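Side-chain contacts in Blo t 1 allergen (Blomia tropicalis, PDB 5JT8), which is a mite allergen of the papain family, probably made as a cysteine protease precursor whose propeptide keeps the enzyme inactive: residues G289-G293 against V294-I298; N116-W119 against R120-A123. All blocks are in the same frame, centred on the assembly; numbering follows the deposited sequence.

Interaction 1 of 2, residues G289-G293 against V294-I298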
loop_
_atom_site.group_PDB
_atom_site.type_symbol
_atom_site.label_atom_id
_atom_site.label_comp_id
_atom_site.label_asym_id
_atom_site.label_seq_id
_atom_site.Cartn_x
_atom_site.Cartn_y
_atom_site.Cartn_z
ATOM N N GLY A 289 -12.674 -1.426 12.792
ATOM C CA GLY A 289 -13.622 -2.236 13.505
ATOM C C GLY A 289 -13.041 -2.697 14.822
ATOM O O GLY A 289 -11.899 -2.380 15.152
ATOM N N THR A 290 -13.851 -3.439 15.567
ATOM C CA THR A 290 -13.471 -4.020 16.843
ATOM C C THR A 290 -13.907 -5.458 16.863
ATOM O O THR A 290 -15.076 -5.742 16.625
ATOM C CB THR A 290 -14.134 -3.303 18.038
ATOM O OG1 THR A 290 -13.800 -1.913 18.018
ATOM C CG2 THR A 290 -13.669 -3.920 19.350
ATOM N N VAL A 291 -12.989 -6.375 17.150
ATOM C CA VAL A 291 -13.378 -7.770 17.299
ATOM C C VAL A 291 -12.961 -8.271 18.680
ATOM O O VAL A 291 -11.778 -8.355 19.003
ATOM C CB VAL A 291 -12.800 -8.673 16.169
ATOM C CG1 VAL A 291 -11.306 -8.481 15.990
ATOM C CG2 VAL A 291 -13.156 -10.149 16.413
ATOM N N GLN A 292 -13.971 -8.552 19.501
ATOM C CA GLN A 292 -13.779 -9.051 20.856
ATOM C C GLN A 292 -12.696 -8.323 21.654
ATOM O O GLN A 292 -11.699 -8.916 22.057
ATOM C CB GLN A 292 -13.492 -10.539 20.773
ATOM C CG GLN A 292 -14.582 -11.220 19.968
ATOM C CD GLN A 292 -14.481 -12.705 19.989
ATOM O OE1 GLN A 292 -13.523 -13.278 19.470
ATOM N NE2 GLN A 292 -15.459 -13.350 20.611
ATOM N N GLY A 293 -12.901 -7.027 21.857
ATOM C CA GLY A 293 -12.005 -6.222 22.665
ATOM C C GLY A 293 -10.854 -5.600 21.908
ATOM O O GLY A 293 -10.200 -4.689 22.408
ATOM N N VAL A 294 -10.609 -6.078 20.693
ATOM C CA VAL A 294 -9.458 -5.617 19.915
ATOM C C VAL A 294 -9.816 -4.656 18.774
ATOM O O VAL A 294 -10.431 -5.054 17.785
ATOM C CB VAL A 294 -8.706 -6.817 19.327
ATOM C CG1 VAL A 294 -7.419 -6.346 18.642
ATOM C CG2 VAL A 294 -8.414 -7.844 20.426
ATOM N N ASP A 295 -9.412 -3.397 18.907
ATOM C CA ASP A 295 -9.615 -2.404 17.852
ATOM C C ASP A 295 -8.597 -2.574 16.709
ATOM O O ASP A 295 -7.402 -2.704 16.961
ATOM C CB ASP A 295 -9.525 -0.985 18.421
ATOM C CG ASP A 295 -10.602 -0.708 19.471
ATOM O OD1 ASP A 295 -11.603 -1.441 19.488
ATOM O OD2 ASP A 295 -10.461 0.244 20.264
ATOM N N TYR A 296 -9.068 -2.579 15.463
ATOM C CA TYR A 296 -8.169 -2.763 14.326
ATOM C C TYR A 296 -8.453 -1.821 13.170
ATOM O O TYR A 296 -9.524 -1.231 13.072
ATOM C CB TYR A 296 -8.228 -4.209 13.815
ATOM C CG TYR A 296 -9.594 -4.620 13.320
ATOM C CD1 TYR A 296 -9.997 -4.367 12.005
ATOM C CD2 TYR A 296 -10.494 -5.248 14.176
ATOM C CE1 TYR A 296 -11.273 -4.753 11.552
ATOM C CE2 TYR A 296 -11.757 -5.620 13.747
ATOM C CZ TYR A 296 -12.147 -5.377 12.432
ATOM O OH TYR A 296 -13.412 -5.768 12.020
ATOM N N TRP A 297 -7.457 -1.693 12.308
ATOM C CA TRP A 297 -7.569 -0.984 11.049
ATOM C C TRP A 297 -7.855 -1.984 9.932
ATOM O O TRP A 297 -7.387 -3.121 9.986
ATOM C CB TRP A 297 -6.273 -0.255 10.723
ATOM C CG TRP A 297 -5.899 0.857 11.623
ATOM C CD1 TRP A 297 -4.830 0.908 12.465
ATOM C CD2 TRP A 297 -6.565 2.113 11.739
ATOM N NE1 TRP A 297 -4.802 2.117 13.124
ATOM C CE2 TRP A 297 -5.860 2.873 12.693
ATOM C CE3 TRP A 297 -7.700 2.664 11.142
ATOM C CZ2 TRP A 297 -6.235 4.161 13.036
ATOM C CZ3 TRP A 297 -8.083 3.943 11.503
ATOM C CH2 TRP A 297 -7.347 4.674 12.429
ATOM N N ILE A 298 -8.587 -1.565 8.910
ATOM C CA ILE A 298 -8.698 -2.387 7.699
ATOM C C ILE A 298 -7.798 -1.828 6.598
ATOM O O ILE A 298 -7.974 -0.691 6.136
ATOM C CB ILE A 298 -10.132 -2.475 7.183
ATOM C CG1 ILE A 298 -11.097 -2.839 8.326
ATOM C CG2 ILE A 298 -10.208 -3.484 6.040
ATOM C CD1 ILE A 298 -12.579 -2.695 7.964
#
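Thr290 and Asp295 pair across a tight antiparallel hairpin and share its one bond between side chains: Thr290 OG1 donates to Asp295 OD1 over 2.7 Å. The two side chains lie alongside and point the same way, and the hydroxyl meets the carboxylate from above its plane. With OG1 beside its own backbone N (chi1 -57°), Thr290 turns the hydroxyl toward the acid, while its methyl CG2 also touches OD1. A beta-branched residue with a short donor suits this non-hydrogen-bonded pair, where the backbones run close together. The other carboxylate oxygen has a long, weak ion pair with Arg317.

The hydrogen-bonded pairs flank it. Tyr296 N binds Gly289 O at 2.9 Å, nearly straight, and Gly289 N returns to Tyr296 O. Nearer the loop, Val291 N gives to Val294 O at 2.9 Å, and Val294 N to Val291 O at 3.1 Å, closing a type I' turn through Gln292 and Gly293. Both turn residues have positive phi, a conformation that glycine adopts readily at the second of them.

On the face bearing Val291, Val294 and Tyr296, the tyrosine ring folds back over the neighbouring strand. CG of Tyr296 sits between its backbone N and carbonyl carbon (chi1 61°), which swings the ring over Gly289. Gly289 CA lies 3.9 Å from the Tyr296 ring centroid in a CH-pi contact; a residue without a side chain lets the ring settle onto the backbone. The Val291 and Tyr296 side chains cross at about a right angle, Val291 CG1 coming obliquely to within 3.7 Å of Tyr296 CE2. Beyond, Val268 touches both valines and the tyrosine. One face of the hairpin end thus carries a polar Thr-Asp pair, the other an aromatic ring laid on glycine backbone.

Interaction 2 of 2, residues N116-W119 against R120-A123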
loop_
_atom_site.group_PDB
_atom_site.type_symbol
_atom_site.label_atom_id
_atom_site.label_comp_id
_atom_site.label_asym_id
_atom_site.label_seq_id
_atom_site.Cartn_x
_atom_site.Cartn_y
_atom_site.Cartn_z
ATOM N N ASN A 116 -17.702 0.565 14.201
ATOM C CA ASN A 116 -17.243 -0.084 12.968
ATOM C C ASN A 116 -17.558 0.754 11.751
ATOM O O ASN A 116 -18.624 1.352 11.653
ATOM C CB ASN A 116 -17.883 -1.470 12.786
ATOM C CG ASN A 116 -17.632 -2.389 13.957
ATOM O OD1 ASN A 116 -16.531 -2.914 14.130
ATOM N ND2 ASN A 116 -18.657 -2.598 14.767
ATOM N N PHE A 117 -16.634 0.775 10.808
ATOM C CA PHE A 117 -16.831 1.483 9.558
ATOM C C PHE A 117 -15.980 0.770 8.505
ATOM O O PHE A 117 -14.797 0.551 8.709
ATOM C CB PHE A 117 -16.440 2.961 9.700
ATOM C CG PHE A 117 -16.845 3.819 8.531
ATOM C CD1 PHE A 117 -16.064 3.875 7.385
ATOM C CD2 PHE A 117 -18.006 4.579 8.581
ATOM C CE1 PHE A 117 -16.437 4.670 6.305
ATOM C CE2 PHE A 117 -18.386 5.372 7.507
ATOM C CZ PHE A 117 -17.599 5.419 6.369
ATOM N N ASP A 118 -16.593 0.393 7.394
ATOM C CA ASP A 118 -15.910 -0.389 6.371
ATOM C C ASP A 118 -16.377 0.080 4.988
ATOM O O ASP A 118 -17.487 -0.237 4.575
ATOM C CB ASP A 118 -16.199 -1.890 6.582
ATOM C CG ASP A 118 -15.325 -2.801 5.726
ATOM O OD1 ASP A 118 -14.668 -2.307 4.792
ATOM O OD2 ASP A 118 -15.297 -4.016 5.991
ATOM N N TRP A 119 -15.547 0.839 4.274
ATOM C CA TRP A 119 -15.932 1.283 2.934
ATOM C C TRP A 119 -16.237 0.111 1.988
ATOM O O TRP A 119 -17.008 0.272 1.039
ATOM C CB TRP A 119 -14.854 2.179 2.319
ATOM C CG TRP A 119 -14.956 3.593 2.752
ATOM C CD1 TRP A 119 -14.044 4.290 3.510
ATOM C CD2 TRP A 119 -16.023 4.508 2.467
ATOM N NE1 TRP A 119 -14.485 5.576 3.709
ATOM C CE2 TRP A 119 -15.695 5.738 3.083
ATOM C CE3 TRP A 119 -17.237 4.402 1.770
ATOM C CZ2 TRP A 119 -16.521 6.860 3.009
ATOM C CZ3 TRP A 119 -18.066 5.512 1.702
ATOM C CH2 TRP A 119 -17.707 6.729 2.327
ATOM N N ARG A 120 -15.673 -1.068 2.251
ATOM C CA ARG A 120 -15.991 -2.248 1.429
ATOM C C ARG A 120 -17.480 -2.606 1.465
ATOM O O ARG A 120 -17.991 -3.288 0.572
ATOM C CB ARG A 120 -15.196 -3.470 1.882
ATOM C CG ARG A 120 -13.684 -3.360 1.777
ATOM C CD ARG A 120 -13.025 -4.620 2.348
ATOM N NE ARG A 120 -13.333 -4.781 3.768
ATOM C CZ ARG A 120 -12.842 -5.741 4.546
ATOM N NH1 ARG A 120 -12.007 -6.642 4.044
ATOM N NH2 ARG A 120 -13.184 -5.798 5.837
ATOM N N GLN A 121 -18.169 -2.161 2.511
ATOM C CA GLN A 121 -19.582 -2.468 2.668
ATOM C C GLN A 121 -20.455 -1.291 2.294
ATOM O O GLN A 121 -21.642 -1.461 2.057
ATOM C CB GLN A 121 -19.892 -2.907 4.106
ATOM C CG GLN A 121 -19.557 -4.370 4.361
ATOM C CD GLN A 121 -19.586 -4.736 5.824
ATOM O OE1 GLN A 121 -20.587 -4.525 6.510
ATOM N NE2 GLN A 121 -18.488 -5.297 6.316
ATOM N N LYS A 122 -19.871 -0.098 2.244
ATOM C CA LYS A 122 -20.647 1.100 1.934
ATOM C C LYS A 122 -20.597 1.423 0.438
ATOM O O LYS A 122 -21.349 2.260 -0.072
ATOM C CB LYS A 122 -20.135 2.297 2.748
ATOM C CG LYS A 122 -19.885 1.995 4.217
ATOM C CD LYS A 122 -20.079 3.226 5.081
ATOM C CE LYS A 122 -21.563 3.559 5.232
ATOM N NZ LYS A 122 -21.803 4.715 6.148
ATOM N N ALA A 123 -19.699 0.746 -0.261
ATOM C CA ALA A 123 -19.426 1.065 -1.642
ATOM C C ALA A 123 -18.834 -0.164 -2.288
ATOM O O ALA A 123 -18.295 -1.041 -1.602
ATOM C CB ALA A 123 -18.462 2.259 -1.747
#
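Asp118 and Arg120 form a salt bridge within one turn of chain. Arg120 grips the carboxylate side-on with NE and NH2. Arg120 NH2 lies 2.8 Å from Asp118 OD2. Arg120 NE reaches both oxygens, 3.0 Å to Asp118 OD1 and 3.1 Å to Asp118 OD2. The bonds from Arg120 NE use the syn lone pairs of Asp118 OD1 and OD2, although the two flat groups are turned 34° apart. A bend at chi3 (-62°) brings the arginine head back to the acid. NH2 also bonds Tyr314 OH, and Tyr312 makes a cation-pi contact with the guanidinium.

A capping bond joins side chain to backbone: Asp118 OD1 also accepts from Arg120 N, from above the carboxylate plane, so the short acid acts as N-cap as well as ion-pair partner. Among the backbone bonds, Asp118 O takes Gln121 N at 2.9 Å, while the later ones, to Lys122 N and Ala123 N, are weak.

Apolar contacts gather on Lys122. Lys122 CD lies over the Phe117 ring, 4.0 Å from its centroid, in a CH-pi contact that uses the long aliphatic stem; Lys122 CB meets Trp119 CE3 obliquely at 3.7 Å. Trp119 itself is anchored by NE1 to Ile244 O, and the Phe117 and Trp288 rings meet with nearly parallel planes.

Together these features make an aspartate-capped junction in the papain-like fold, where strand 117-118, paired with strand 281-291, leads into helix 119-122.

How the interactions relate
Following the chain from the N terminus, interaction 2 comes first, turning strand 117-118 directly into the short helix 119-122. Interaction 1 opens much later, where strand 281-291 reverses into strand 294-300. Each closes a small local turn; the two stand in series, neither nested nor crossed. Space brings them together, with centres about 14 Å apart: strand 117-118 pairs antiparallel with strand 281-291, so both contacts belong to one sheet. Thr290 N lies 3.1 Å from Asn116 OD1, a probable hydrogen bond, and Ile298 packs against Asp118 and Arg120. The hairpin end is thereby tied to the strand-helix junction.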